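Local structure of aminotransferase, classes I and II (Silicibacter pomeroyi DSS-3, 3H14) at residues Q75-L80 against A273-D278; G92-T97 against V239-V244; P98-G103 against Y223-F228; F104-T109 against M259-P264. The protein probably catalyses the pyridoxal 5'-phosphate-dependent transfer of an amino group from L-aspartate to 2-oxoglutarate, yielding oxaloacetate and L-glutamate. All blocks are in the same frame, centred on the assembly; numbering follows the deposited sequence.

Contact 1 (Q75-L80 against A273-D278). With GOL (glycerol), chain B.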
loop_
_atom_site.group_PDB
_atom_site.type_symbol
_atom_site.label_atom_id
_atom_site.label_comp_id
_atom_site.label_asym_id
_atom_site.label_seq_id
_atom_site.Cartn_x
_atom_site.Cartn_y
_atom_site.Cartn_z
ATOM N N GLN A 75 4.467 22.880 -2.525
ATOM C CA GLN A 75 4.188 23.729 -1.379
ATOM C C GLN A 75 3.006 23.220 -0.550
ATOM O O GLN A 75 3.036 23.261 0.686
ATOM C CB GLN A 75 3.910 25.160 -1.876
ATOM C CG GLN A 75 5.180 25.902 -2.246
ATOM C CD GLN A 75 4.976 27.044 -3.243
ATOM O OE1 GLN A 75 3.868 27.580 -3.391
ATOM N NE2 GLN A 75 6.054 27.422 -3.929
ATOM N N ARG A 76 1.960 22.755 -1.226
ATOM C CA ARG A 76 0.778 22.238 -0.511
ATOM C C ARG A 76 1.066 20.948 0.255
ATOM O O ARG A 76 0.522 20.728 1.331
ATOM C CB ARG A 76 -0.400 22.001 -1.459
ATOM C CG ARG A 76 -1.721 21.593 -0.771
ATOM C CD ARG A 76 -2.239 22.675 0.178
ATOM N NE ARG A 76 -3.403 22.244 0.942
ATOM C CZ ARG A 76 -3.357 21.503 2.044
ATOM N NH1 ARG A 76 -2.204 21.057 2.525
ATOM N NH2 ARG A 76 -4.477 21.184 2.669
ATOM N N ILE A 77 1.866 20.076 -0.336
ATOM C CA ILE A 77 2.308 18.865 0.346
ATOM C C ILE A 77 3.153 19.218 1.604
ATOM O O ILE A 77 2.915 18.677 2.692
ATOM C CB ILE A 77 3.055 17.943 -0.624
ATOM C CG1 ILE A 77 2.082 17.363 -1.672
ATOM C CG2 ILE A 77 3.769 16.814 0.122
ATOM C CD1 ILE A 77 2.760 16.797 -2.931
ATOM N N ALA A 78 4.102 20.135 1.450
ATOM C CA ALA A 78 4.915 20.611 2.565
ATOM C C ALA A 78 4.038 21.073 3.728
ATOM O O ALA A 78 4.289 20.716 4.879
ATOM C CB ALA A 78 5.861 21.750 2.103
ATOM N N ARG A 79 2.974 21.821 3.419
ATOM C CA ARG A 79 1.991 22.248 4.424
ATOM C C ARG A 79 1.310 21.045 5.104
ATOM O O ARG A 79 1.064 21.058 6.314
ATOM C CB ARG A 79 0.948 23.163 3.768
ATOM C CG ARG A 79 -0.159 23.679 4.685
ATOM C CD ARG A 79 -0.987 24.753 3.973
ATOM N NE ARG A 79 -2.427 24.519 4.106
ATOM C CZ ARG A 79 -3.349 25.033 3.297
ATOM N NH1 ARG A 79 -3.003 25.807 2.266
ATOM N NH2 ARG A 79 -4.634 24.746 3.501
ATOM N N LEU A 80 1.001 20.004 4.325
ATOM C CA LEU A 80 0.435 18.772 4.890
ATOM C C LEU A 80 1.322 18.171 6.000
ATOM O O LEU A 80 0.807 17.677 7.019
ATOM C CB LEU A 80 0.137 17.745 3.760
ATOM C CG LEU A 80 -0.241 16.300 4.145
ATOM C CD1 LEU A 80 -1.188 15.664 3.135
ATOM C CD2 LEU A 80 0.980 15.449 4.303
ATOM N N ALA A 273 -5.912 20.363 -5.786
ATOM C CA ALA A 273 -7.247 20.623 -5.271
ATOM C C ALA A 273 -7.697 19.548 -4.257
ATOM O O ALA A 273 -8.341 19.869 -3.265
ATOM C CB ALA A 273 -8.235 20.733 -6.424
ATOM N N ALA A 274 -7.370 18.285 -4.522
ATOM C CA ALA A 274 -7.776 17.155 -3.656
ATOM C C ALA A 274 -7.313 17.365 -2.236
ATOM O O ALA A 274 -8.018 17.015 -1.266
ATOM C CB ALA A 274 -7.198 15.867 -4.187
ATOM N N LEU A 275 -6.134 17.976 -2.111
ATOM C CA LEU A 275 -5.547 18.261 -0.801
ATOM C C LEU A 275 -6.424 19.167 0.063
ATOM O O LEU A 275 -6.317 19.157 1.291
ATOM C CB LEU A 275 -4.146 18.856 -0.979
ATOM C CG LEU A 275 -3.074 17.819 -1.335
ATOM C CD1 LEU A 275 -1.934 18.425 -2.180
ATOM C CD2 LEU A 275 -2.547 17.173 -0.051
ATOM N N ASP A 276 -7.289 19.956 -0.573
ATOM C CA ASP A 276 -8.242 20.793 0.175
ATOM C C ASP A 276 -9.657 20.199 0.269
ATOM O O ASP A 276 -10.560 20.866 0.777
ATOM C CB ASP A 276 -8.309 22.181 -0.425
ATOM C CG ASP A 276 -7.012 22.916 -0.295
ATOM O OD1 ASP A 276 -6.364 22.794 0.771
ATOM O OD2 ASP A 276 -6.634 23.594 -1.266
ATOM N N CYS A 277 -9.851 18.957 -0.186
ATOM C CA CYS A 277 -11.171 18.286 -0.134
ATOM C C CYS A 277 -11.358 17.471 1.150
ATOM O O CYS A 277 -11.897 16.358 1.136
ATOM C CB CYS A 277 -11.386 17.389 -1.359
ATOM S SG CYS A 277 -11.457 18.259 -2.935
ATOM N N ASP A 278 -10.916 18.045 2.257
ATOM C CA ASP A 278 -10.954 17.397 3.583
ATOM C C ASP A 278 -12.319 16.824 3.940
ATOM O O ASP A 278 -12.408 15.700 4.415
ATOM C CB ASP A 278 -10.522 18.390 4.677
ATOM C CG ASP A 278 -9.191 19.073 4.365
ATOM O OD1 ASP A 278 -8.126 18.516 4.725
ATOM O OD2 ASP A 278 -9.215 20.183 3.782
HETATM C C1 GOL B . -3.570 18.444 5.669
HETATM O O1 GOL B . -2.847 19.493 5.051
HETATM C C2 GOL B . -4.840 18.067 4.906
HETATM O O2 GOL B . -5.624 19.195 4.588
HETATM C C3 GOL B . -4.465 17.351 3.610
HETATM O O3 GOL B . -5.590 17.094 2.791
#

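Contact 2 (G92-T97 against V239-V244)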
loop_
_atom_site.group_PDB
_atom_site.type_symbol
_atom_site.label_atom_id
_atom_site.label_comp_id
_atom_site.label_asym_id
_atom_site.label_seq_id
_atom_site.Cartn_x
_atom_site.Cartn_y
_atom_site.Cartn_z
ATOM N N GLY A 92 11.105 22.403 -1.324
ATOM C CA GLY A 92 12.177 21.985 -2.218
ATOM C C GLY A 92 12.510 20.509 -2.097
ATOM O O GLY A 92 13.072 19.930 -3.010
ATOM N N ARG A 93 12.194 19.907 -0.952
ATOM C CA ARG A 93 12.464 18.473 -0.722
ATOM C C ARG A 93 11.332 17.559 -1.189
ATOM O O ARG A 93 11.488 16.356 -1.117
ATOM C CB ARG A 93 12.739 18.215 0.776
ATOM C CG ARG A 93 14.129 18.671 1.201
ATOM C CD ARG A 93 14.293 18.683 2.694
ATOM N NE ARG A 93 14.204 17.326 3.192
ATOM C CZ ARG A 93 14.017 16.976 4.454
ATOM N NH1 ARG A 93 13.965 17.887 5.423
ATOM N NH2 ARG A 93 13.937 15.682 4.756
ATOM N N VAL A 94 10.194 18.136 -1.600
ATOM C CA VAL A 94 9.043 17.379 -2.114
ATOM C C VAL A 94 9.246 17.212 -3.613
ATOM O O VAL A 94 9.467 18.194 -4.324
ATOM C CB VAL A 94 7.701 18.090 -1.813
ATOM C CG1 VAL A 94 6.438 17.298 -2.424
ATOM C CG2 VAL A 94 7.552 18.269 -0.346
ATOM N N VAL A 95 9.282 15.959 -4.080
ATOM C CA VAL A 95 9.363 15.624 -5.474
ATOM C C VAL A 95 8.020 14.981 -5.910
ATOM O O VAL A 95 7.594 13.969 -5.342
ATOM C CB VAL A 95 10.513 14.635 -5.725
ATOM C CG1 VAL A 95 10.593 14.211 -7.185
ATOM C CG2 VAL A 95 11.837 15.234 -5.283
ATOM N N ILE A 96 7.391 15.561 -6.926
ATOM C CA ILE A 96 6.141 15.061 -7.452
ATOM C C ILE A 96 6.460 13.926 -8.414
ATOM O O ILE A 96 7.318 14.068 -9.277
ATOM C CB ILE A 96 5.390 16.152 -8.199
ATOM C CG1 ILE A 96 5.172 17.365 -7.287
ATOM C CG2 ILE A 96 4.070 15.596 -8.739
ATOM C CD1 ILE A 96 4.632 17.040 -5.854
ATOM N N THR A 97 5.778 12.797 -8.262
ATOM C CA THR A 97 6.078 11.593 -9.033
ATOM C C THR A 97 4.832 11.148 -9.786
ATOM O O THR A 97 3.735 11.545 -9.449
ATOM C CB THR A 97 6.454 10.415 -8.111
ATOM O OG1 THR A 97 5.330 10.136 -7.278
ATOM C CG2 THR A 97 7.652 10.762 -7.240
ATOM N N VAL A 239 -0.335 10.056 -9.956
ATOM C CA VAL A 239 0.326 11.188 -9.323
ATOM C C VAL A 239 0.618 10.837 -7.871
ATOM O O VAL A 239 -0.202 10.216 -7.195
ATOM C CB VAL A 239 -0.483 12.533 -9.487
ATOM C CG1 VAL A 239 -1.920 12.419 -8.934
ATOM C CG2 VAL A 239 0.259 13.695 -8.813
ATOM N N GLY A 240 1.805 11.234 -7.403
ATOM C CA GLY A 240 2.189 11.015 -6.024
ATOM C C GLY A 240 3.361 11.932 -5.704
ATOM O O GLY A 240 3.631 12.892 -6.435
ATOM N N TRP A 241 4.056 11.632 -4.620
ATOM C CA TRP A 241 5.196 12.397 -4.226
ATOM C C TRP A 241 6.149 11.574 -3.418
ATOM O O TRP A 241 5.806 10.476 -2.942
ATOM C CB TRP A 241 4.791 13.630 -3.419
ATOM C CG TRP A 241 4.424 13.450 -1.978
ATOM C CD1 TRP A 241 5.263 13.499 -0.894
ATOM C CD2 TRP A 241 3.115 13.231 -1.457
ATOM N NE1 TRP A 241 4.551 13.335 0.260
ATOM C CE2 TRP A 241 3.228 13.168 -0.050
ATOM C CE3 TRP A 241 1.855 13.090 -2.038
ATOM C CZ2 TRP A 241 2.122 12.969 0.785
ATOM C CZ3 TRP A 241 0.760 12.865 -1.207
ATOM C CH2 TRP A 241 0.900 12.806 0.186
HETATM N N MSE A 242 7.353 12.129 -3.268
HETATM C CA MSE A 242 8.341 11.600 -2.358
HETATM C C MSE A 242 9.023 12.770 -1.637
HETATM O O MSE A 242 8.961 13.907 -2.101
HETATM C CB MSE A 242 9.317 10.678 -3.127
HETATM C CG MSE A 242 10.081 11.338 -4.232
HETATM SE SE MSE A 242 10.967 10.111 -5.482
HETATM C CE MSE A 242 11.881 9.050 -4.178
ATOM N N VAL A 243 9.568 12.504 -0.457
ATOM C CA VAL A 243 10.396 13.462 0.253
ATOM C C VAL A 243 11.772 12.840 0.390
ATOM O O VAL A 243 11.895 11.683 0.809
ATOM C CB VAL A 243 9.805 13.792 1.656
ATOM C CG1 VAL A 243 10.657 14.856 2.418
ATOM C CG2 VAL A 243 8.328 14.238 1.540
ATOM N N VAL A 244 12.800 13.605 0.028
ATOM C CA VAL A 244 14.184 13.184 0.116
ATOM C C VAL A 244 14.975 14.258 0.885
ATOM O O VAL A 244 14.512 15.386 1.019
ATOM C CB VAL A 244 14.788 12.966 -1.282
ATOM C CG1 VAL A 244 13.951 11.970 -2.038
ATOM C CG2 VAL A 244 14.845 14.286 -2.089
#

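Contact 3 (P98-G103 against Y223-F228)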
loop_
_atom_site.group_PDB
_atom_site.type_symbol
_atom_site.label_atom_id
_atom_site.label_comp_id
_atom_site.label_asym_id
_atom_site.label_seq_id
_atom_site.Cartn_x
_atom_site.Cartn_y
_atom_site.Cartn_z
ATOM N N PRO A 98 5.002 10.297 -10.792
ATOM C CA PRO A 98 3.815 9.716 -11.424
ATOM C C PRO A 98 3.089 8.642 -10.553
ATOM O O PRO A 98 2.486 7.715 -11.080
ATOM C CB PRO A 98 4.360 9.114 -12.714
ATOM C CG PRO A 98 5.834 8.925 -12.483
ATOM C CD PRO A 98 6.264 9.861 -11.405
ATOM N N GLY A 99 3.084 8.786 -9.241
ATOM C CA GLY A 99 2.464 7.765 -8.401
ATOM C C GLY A 99 3.506 7.036 -7.606
ATOM O O GLY A 99 4.674 7.420 -7.578
ATOM N N SER A 100 3.105 5.956 -6.963
ATOM C CA SER A 100 4.089 5.275 -6.155
ATOM C C SER A 100 5.048 4.414 -6.963
ATOM O O SER A 100 6.217 4.304 -6.570
ATOM C CB SER A 100 3.466 4.558 -4.972
ATOM O OG SER A 100 3.459 5.484 -3.889
ATOM N N SER A 101 4.630 3.883 -8.108
ATOM C CA SER A 101 5.524 3.119 -8.990
ATOM C C SER A 101 6.721 3.993 -9.358
ATOM O O SER A 101 7.865 3.545 -9.331
ATOM C CB SER A 101 4.791 2.687 -10.276
ATOM O OG SER A 101 5.530 1.736 -11.052
ATOM N N GLY A 102 6.418 5.245 -9.717
ATOM C CA GLY A 102 7.414 6.254 -10.071
ATOM C C GLY A 102 8.315 6.588 -8.903
ATOM O O GLY A 102 9.506 6.802 -9.069
ATOM N N GLY A 103 7.742 6.667 -7.715
ATOM C CA GLY A 103 8.524 6.939 -6.522
ATOM C C GLY A 103 9.477 5.800 -6.244
ATOM O O GLY A 103 10.653 6.014 -5.923
ATOM N N TYR A 223 14.222 8.157 2.426
ATOM C CA TYR A 223 13.304 8.496 1.337
ATOM C C TYR A 223 11.908 8.153 1.845
ATOM O O TYR A 223 11.698 7.065 2.362
ATOM C CB TYR A 223 13.609 7.680 0.094
ATOM C CG TYR A 223 14.684 8.246 -0.798
ATOM C CD1 TYR A 223 15.829 8.864 -0.254
ATOM C CD2 TYR A 223 14.586 8.151 -2.164
ATOM C CE1 TYR A 223 16.842 9.363 -1.066
ATOM C CE2 TYR A 223 15.577 8.659 -2.983
ATOM C CZ TYR A 223 16.715 9.271 -2.407
ATOM O OH TYR A 223 17.709 9.787 -3.202
ATOM N N VAL A 224 10.973 9.083 1.734
ATOM C CA VAL A 224 9.547 8.805 2.041
ATOM C C VAL A 224 8.794 8.743 0.695
ATOM O O VAL A 224 8.993 9.627 -0.195
ATOM C CB VAL A 224 8.948 9.885 2.961
ATOM C CG1 VAL A 224 7.414 9.764 3.072
ATOM C CG2 VAL A 224 9.549 9.835 4.334
ATOM N N ILE A 225 7.968 7.708 0.540
ATOM C CA ILE A 225 7.208 7.471 -0.705
ATOM C C ILE A 225 5.718 7.600 -0.365
ATOM O O ILE A 225 5.260 7.041 0.615
ATOM C CB ILE A 225 7.504 6.066 -1.339
ATOM C CG1 ILE A 225 9.022 5.804 -1.483
ATOM C CG2 ILE A 225 6.707 5.868 -2.678
ATOM C CD1 ILE A 225 9.815 6.873 -2.226
ATOM N N ASN A 226 4.991 8.387 -1.161
ATOM C CA ASN A 226 3.567 8.547 -0.976
ATOM C C ASN A 226 2.846 8.669 -2.322
ATOM O O ASN A 226 3.440 8.629 -3.396
ATOM C CB ASN A 226 3.257 9.723 -0.075
ATOM C CG ASN A 226 2.124 9.434 0.925
ATOM O OD1 ASN A 226 1.025 8.975 0.557
ATOM N ND2 ASN A 226 2.376 9.775 2.202
ATOM N N SER A 227 1.534 8.780 -2.233
ATOM C CA SER A 227 0.668 8.694 -3.397
ATOM C C SER A 227 -0.647 9.393 -3.080
ATOM O O SER A 227 -1.041 9.507 -1.897
ATOM C CB SER A 227 0.389 7.229 -3.718
ATOM O OG SER A 227 -0.412 7.079 -4.906
ATOM N N PHE A 228 -1.329 9.828 -4.140
ATOM C CA PHE A 228 -2.699 10.337 -4.026
ATOM C C PHE A 228 -3.744 9.250 -4.261
ATOM O O PHE A 228 -4.935 9.552 -4.300
ATOM C CB PHE A 228 -2.900 11.499 -5.002
ATOM C CG PHE A 228 -2.113 12.706 -4.626
ATOM C CD1 PHE A 228 -2.616 13.579 -3.677
ATOM C CD2 PHE A 228 -0.860 12.950 -5.160
ATOM C CE1 PHE A 228 -1.925 14.681 -3.298
ATOM C CE2 PHE A 228 -0.131 14.080 -4.784
ATOM C CZ PHE A 228 -0.654 14.933 -3.834
HETATM O O HOH W 1 5.733 8.392 -5.154
HETATM O O HOH W 2 0.200 5.450 -6.891
#

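Contact 4 (F104-T109 against M259-P264)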
loop_
_atom_site.group_PDB
_atom_site.type_symbol
_atom_site.label_atom_id
_atom_site.label_comp_id
_atom_site.label_asym_id
_atom_site.label_seq_id
_atom_site.Cartn_x
_atom_site.Cartn_y
_atom_site.Cartn_z
ATOM N N PHE A 104 8.964 4.576 -6.325
ATOM C CA PHE A 104 9.837 3.399 -6.145
ATOM C C PHE A 104 10.967 3.349 -7.192
ATOM O O PHE A 104 12.127 3.078 -6.855
ATOM C CB PHE A 104 9.042 2.094 -6.144
ATOM C CG PHE A 104 8.111 1.962 -4.985
ATOM C CD1 PHE A 104 8.563 2.185 -3.678
ATOM C CD2 PHE A 104 6.772 1.633 -5.184
ATOM C CE1 PHE A 104 7.687 2.084 -2.609
ATOM C CE2 PHE A 104 5.882 1.535 -4.085
ATOM C CZ PHE A 104 6.344 1.760 -2.817
ATOM N N LEU A 105 10.635 3.606 -8.444
ATOM C CA LEU A 105 11.638 3.653 -9.493
ATOM C C LEU A 105 12.727 4.666 -9.189
ATOM O O LEU A 105 13.916 4.404 -9.389
ATOM C CB LEU A 105 10.980 3.980 -10.841
ATOM C CG LEU A 105 11.916 4.152 -12.034
ATOM C CD1 LEU A 105 12.680 2.856 -12.253
ATOM C CD2 LEU A 105 11.155 4.546 -13.296
ATOM N N LEU A 106 12.336 5.819 -8.674
ATOM C CA LEU A 106 13.274 6.900 -8.491
ATOM C C LEU A 106 14.110 6.613 -7.270
ATOM O O LEU A 106 15.329 6.751 -7.325
ATOM C CB LEU A 106 12.540 8.228 -8.346
ATOM C CG LEU A 106 11.915 8.796 -9.620
ATOM C CD1 LEU A 106 11.107 10.053 -9.217
ATOM C CD2 LEU A 106 13.045 9.088 -10.658
ATOM N N ALA A 107 13.457 6.150 -6.194
ATOM C CA ALA A 107 14.175 5.756 -5.004
ATOM C C ALA A 107 15.198 4.687 -5.331
ATOM O O ALA A 107 16.365 4.804 -4.957
ATOM C CB ALA A 107 13.247 5.302 -3.943
ATOM N N PHE A 108 14.774 3.611 -5.980
ATOM C CA PHE A 108 15.676 2.499 -6.167
ATOM C C PHE A 108 16.817 2.878 -7.099
ATOM O O PHE A 108 17.945 2.400 -6.909
ATOM C CB PHE A 108 14.937 1.279 -6.745
ATOM C CG PHE A 108 13.867 0.728 -5.852
ATOM C CD1 PHE A 108 13.843 1.013 -4.490
ATOM C CD2 PHE A 108 12.904 -0.149 -6.361
ATOM C CE1 PHE A 108 12.866 0.483 -3.684
ATOM C CE2 PHE A 108 11.908 -0.651 -5.532
ATOM C CZ PHE A 108 11.919 -0.334 -4.196
ATOM N N THR A 109 16.536 3.740 -8.090
ATOM C CA THR A 109 17.589 4.171 -9.022
ATOM C C THR A 109 18.665 5.026 -8.347
ATOM O O THR A 109 19.858 4.863 -8.623
ATOM C CB THR A 109 16.990 4.924 -10.221
ATOM O OG1 THR A 109 16.072 4.047 -10.888
ATOM C CG2 THR A 109 18.112 5.388 -11.188
HETATM N N MSE A 259 15.379 10.730 -17.233
HETATM C CA MSE A 259 14.488 9.582 -17.536
HETATM C C MSE A 259 13.056 9.995 -17.892
HETATM O O MSE A 259 12.200 9.129 -18.085
HETATM C CB MSE A 259 14.374 8.616 -16.339
HETATM C CG MSE A 259 15.654 7.899 -15.901
HETATM SE SE MSE A 259 15.299 6.469 -14.562
HETATM C CE MSE A 259 14.807 4.972 -15.691
ATOM N N PHE A 260 12.793 11.306 -17.927
ATOM C CA PHE A 260 11.441 11.864 -18.139
ATOM C C PHE A 260 10.327 11.185 -17.319
ATOM O O PHE A 260 9.293 10.796 -17.867
ATOM C CB PHE A 260 11.107 11.893 -19.648
ATOM N N ILE A 261 10.530 11.072 -15.999
ATOM C CA ILE A 261 9.552 10.454 -15.090
ATOM C C ILE A 261 8.847 11.515 -14.248
ATOM O O ILE A 261 9.403 12.038 -13.267
ATOM C CB ILE A 261 10.213 9.465 -14.096
ATOM C CG1 ILE A 261 10.975 8.352 -14.831
ATOM C CG2 ILE A 261 9.166 8.849 -13.181
ATOM C CD1 ILE A 261 11.800 7.493 -13.901
ATOM N N CYS A 262 7.620 11.832 -14.610
ATOM C CA CYS A 262 6.902 12.872 -13.907
ATOM C C CYS A 262 5.407 12.693 -14.106
ATOM O O CYS A 262 4.963 11.958 -14.995
ATOM C CB CYS A 262 7.347 14.228 -14.414
ATOM S SG CYS A 262 6.850 14.458 -16.078
ATOM N N ALA A 263 4.652 13.347 -13.241
ATOM C CA ALA A 263 3.212 13.199 -13.224
ATOM C C ALA A 263 2.591 14.044 -14.351
ATOM O O ALA A 263 3.093 15.127 -14.663
ATOM C CB ALA A 263 2.673 13.589 -11.888
ATOM N N PRO A 264 1.508 13.539 -14.967
ATOM C CA PRO A 264 0.781 14.331 -15.936
ATOM C C PRO A 264 0.310 15.645 -15.324
ATOM O O PRO A 264 -0.126 15.668 -14.183
ATOM C CB PRO A 264 -0.427 13.458 -16.299
ATOM C CG PRO A 264 -0.292 12.185 -15.551
ATOM C CD PRO A 264 0.926 12.201 -14.745
#

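Contact 1 (Q75-L80 against A273-D278)
Arg76 spends two of its nitrogens on a single carboxylate oxygen of Asp276 while a second arginine lies over its guanidinium. The grip is side-on: NE of Arg76 is 3.0 Å from OD1 of Asp276 and NH2 of Arg76 is 3.1 Å from the same oxygen, which lies almost in the guanidinium plane. CZ of Arg79 sits 3.6 Å above one face of that group, and Leu275 CB covers the opposite face. Two like charges so close would probably repel, yet Asp276 OD1 also faces Arg79 NH2 in a long, purely electrostatic salt bridge, and Arg79 has its stronger partner in Glu83. A glycerol, probably from the crystallisation liquor, takes NH1 and NH2 of Arg76 and also bonds Leu275 O and Asp278 OD1. The aliphatic part of Arg76 is used as well, its CG resting 3.5 Å from Leu275 CD1. An alanine at Arg76 would probably leave Asp276 OD1 without its two close donors and open a gap beside Leu275 where CG and the guanidinium had lain. Beside the charged groups Leu80 meets Leu275, both touch Phe232, Ile77 carries helix 71-85 onto strand 94-97, and Ala274, near the end of helix 265-274, packs on helix 47-57.

Contact 2 (G92-T97 against V239-V244)
Val95 and Met242, a selenomethionine, form the close-set middle of an antiparallel pairing, their side chains lying side by side with Val95 CB 3.6 Å from Met242 CG. Their backbones bond both ways, Val95 N to Met242 O at 2.9 Å and Met242 N to Val95 O at 2.8 Å. At the next hydrogen-bonded pair Thr97 OG1, held between its own N and carbonyl carbon (chi1 62°), presses on Gly240 C at 3.1 Å, where a CB would be crowded, and bonds Gly99 O. Thr97 CG2 reaches the selenium of Met242 at 3.8 Å. On the other face Val94 and Ile96 meet Trp241 CB. Toward Arg93 the fit slackens, Val95 CG2 and Val244 CG2 being 4.5 Å apart, and the partly exposed arginine extends the pairing by a side-chain bond, NE to Val244 O at 2.9 Å and nearly straight (171°). An alanine at Arg93 would probably leave Val244 O without this donor and take a salt bridge from Asp220. Strand 94-97 is the outermost on this side of the seven-stranded sheet, next to the antiparallel strand of the aminotransferase large domain. The chemistry implies an edge secured by backbone bonds and apolar packing, with charge confined to one end.

Contact 3 (P98-G103 against Y223-F228)
Gly103 brings the first turn of helix 100-111 down on strand 223-227, its CA 6.0 Å from that of Ile225, while Gly99 occupies the N-cap position with a positive phi of 111° that suits glycine. The near approach depends on the missing side chain, since a CB on Gly103 would press against Ile225 CG2. As it is, Ile225 CD1 lies 3.9 Å from the carbonyl O of Gly103. Ile225 CG2, anti to the backbone N, turns instead to Ser100 and comes 3.5 Å from OG. The same OG lies between Ile225 CG2 and Ser227 CB and gives a weak hydrogen bond to Asn226 O; as Ser100 was modelled in two conformers, this bond is doubtful. A glycine- and serine-rich turn between a strand and a helix is a mark of class I aminotransferases, in which the start of this helix generally faces the cofactor phosphate; the sequence here is consistent with that role. Strand 223-227 runs on into the loop that in such enzymes carries the Schiff-base lysine. Water fills in between the two elements. One molecule accepts from Ser100 N at 2.9 Å and lies 2.6 Å from Ser227 OG, a hydroxyl also bonded to Ser229. Asn226 folds its side chain forward along its own strand, where OD1 takes the N-H of Ser227 at 2.8 Å.

Contact 4 (F104-T109 against M259-P264)
Leu105 O is gripped twice by Thr109, by the hydroxyl OG1 at 2.7 Å and by the backbone N at 3.0 Å, the two donors arriving from opposite faces of the carbonyl plane. The bond to OG1 draws the threonine hydroxyl back against its own helix, so what it offers across the contact is no more than a distant approach to the selenium of Met259, a selenomethionine. The real meeting is apolar. Ile261, its CG1 anti to the carbonyl carbon (chi1 -58°) and its chain extended at chi2, aims CD1 at the helix, where it lies 3.8 Å from Leu106 CD2 and 3.8 Å from Leu105 CG. Its approach to Leu105 CD2 is modelled too short to be sound. The side chains of Leu106 and Ile261 slide past each other in opposite directions, whereas Leu105 and Ile261 cross at a slant. Helix 249-258 ends in a Schellman motif: Phe260 is the first residue to leave helical geometry, with phi positive at 45°, and Ile261 follows, directed toward helix 100-111. Met259 lies at the exposed margin, its CE toward Leu105. Helix 100-111 is thus flanked here by the loop, while Leu106 also packs on Val252 and Ile255 of helix 249-258. The other side of the helix faces the sheet, Phe104 resting on Ile225 and Ala107 on Tyr223, and Pro98 touches Ile261 from the turn before the helix.

Overall arrangement
From the N terminus, helix 71-85 opens the widest loop, which contact 1 closes at the end of helix 265-274; the other three contacts lie within it. Strand 94-97 follows and pairs with strand 240-243 in contact 2, and this loop in turn encloses contact 3, where the start of helix 100-111 meets strand 223-227. Contact 4, further along that helix, closes on residues 259-264 and so crosses both contacts 2 and 3. Strands 240-243 and 223-227 are sheet neighbours, joining contacts 2 and 3 directly. Helix 71-85 covers one face of this sheet edge through Ile77; helix 100-111 lies on the other.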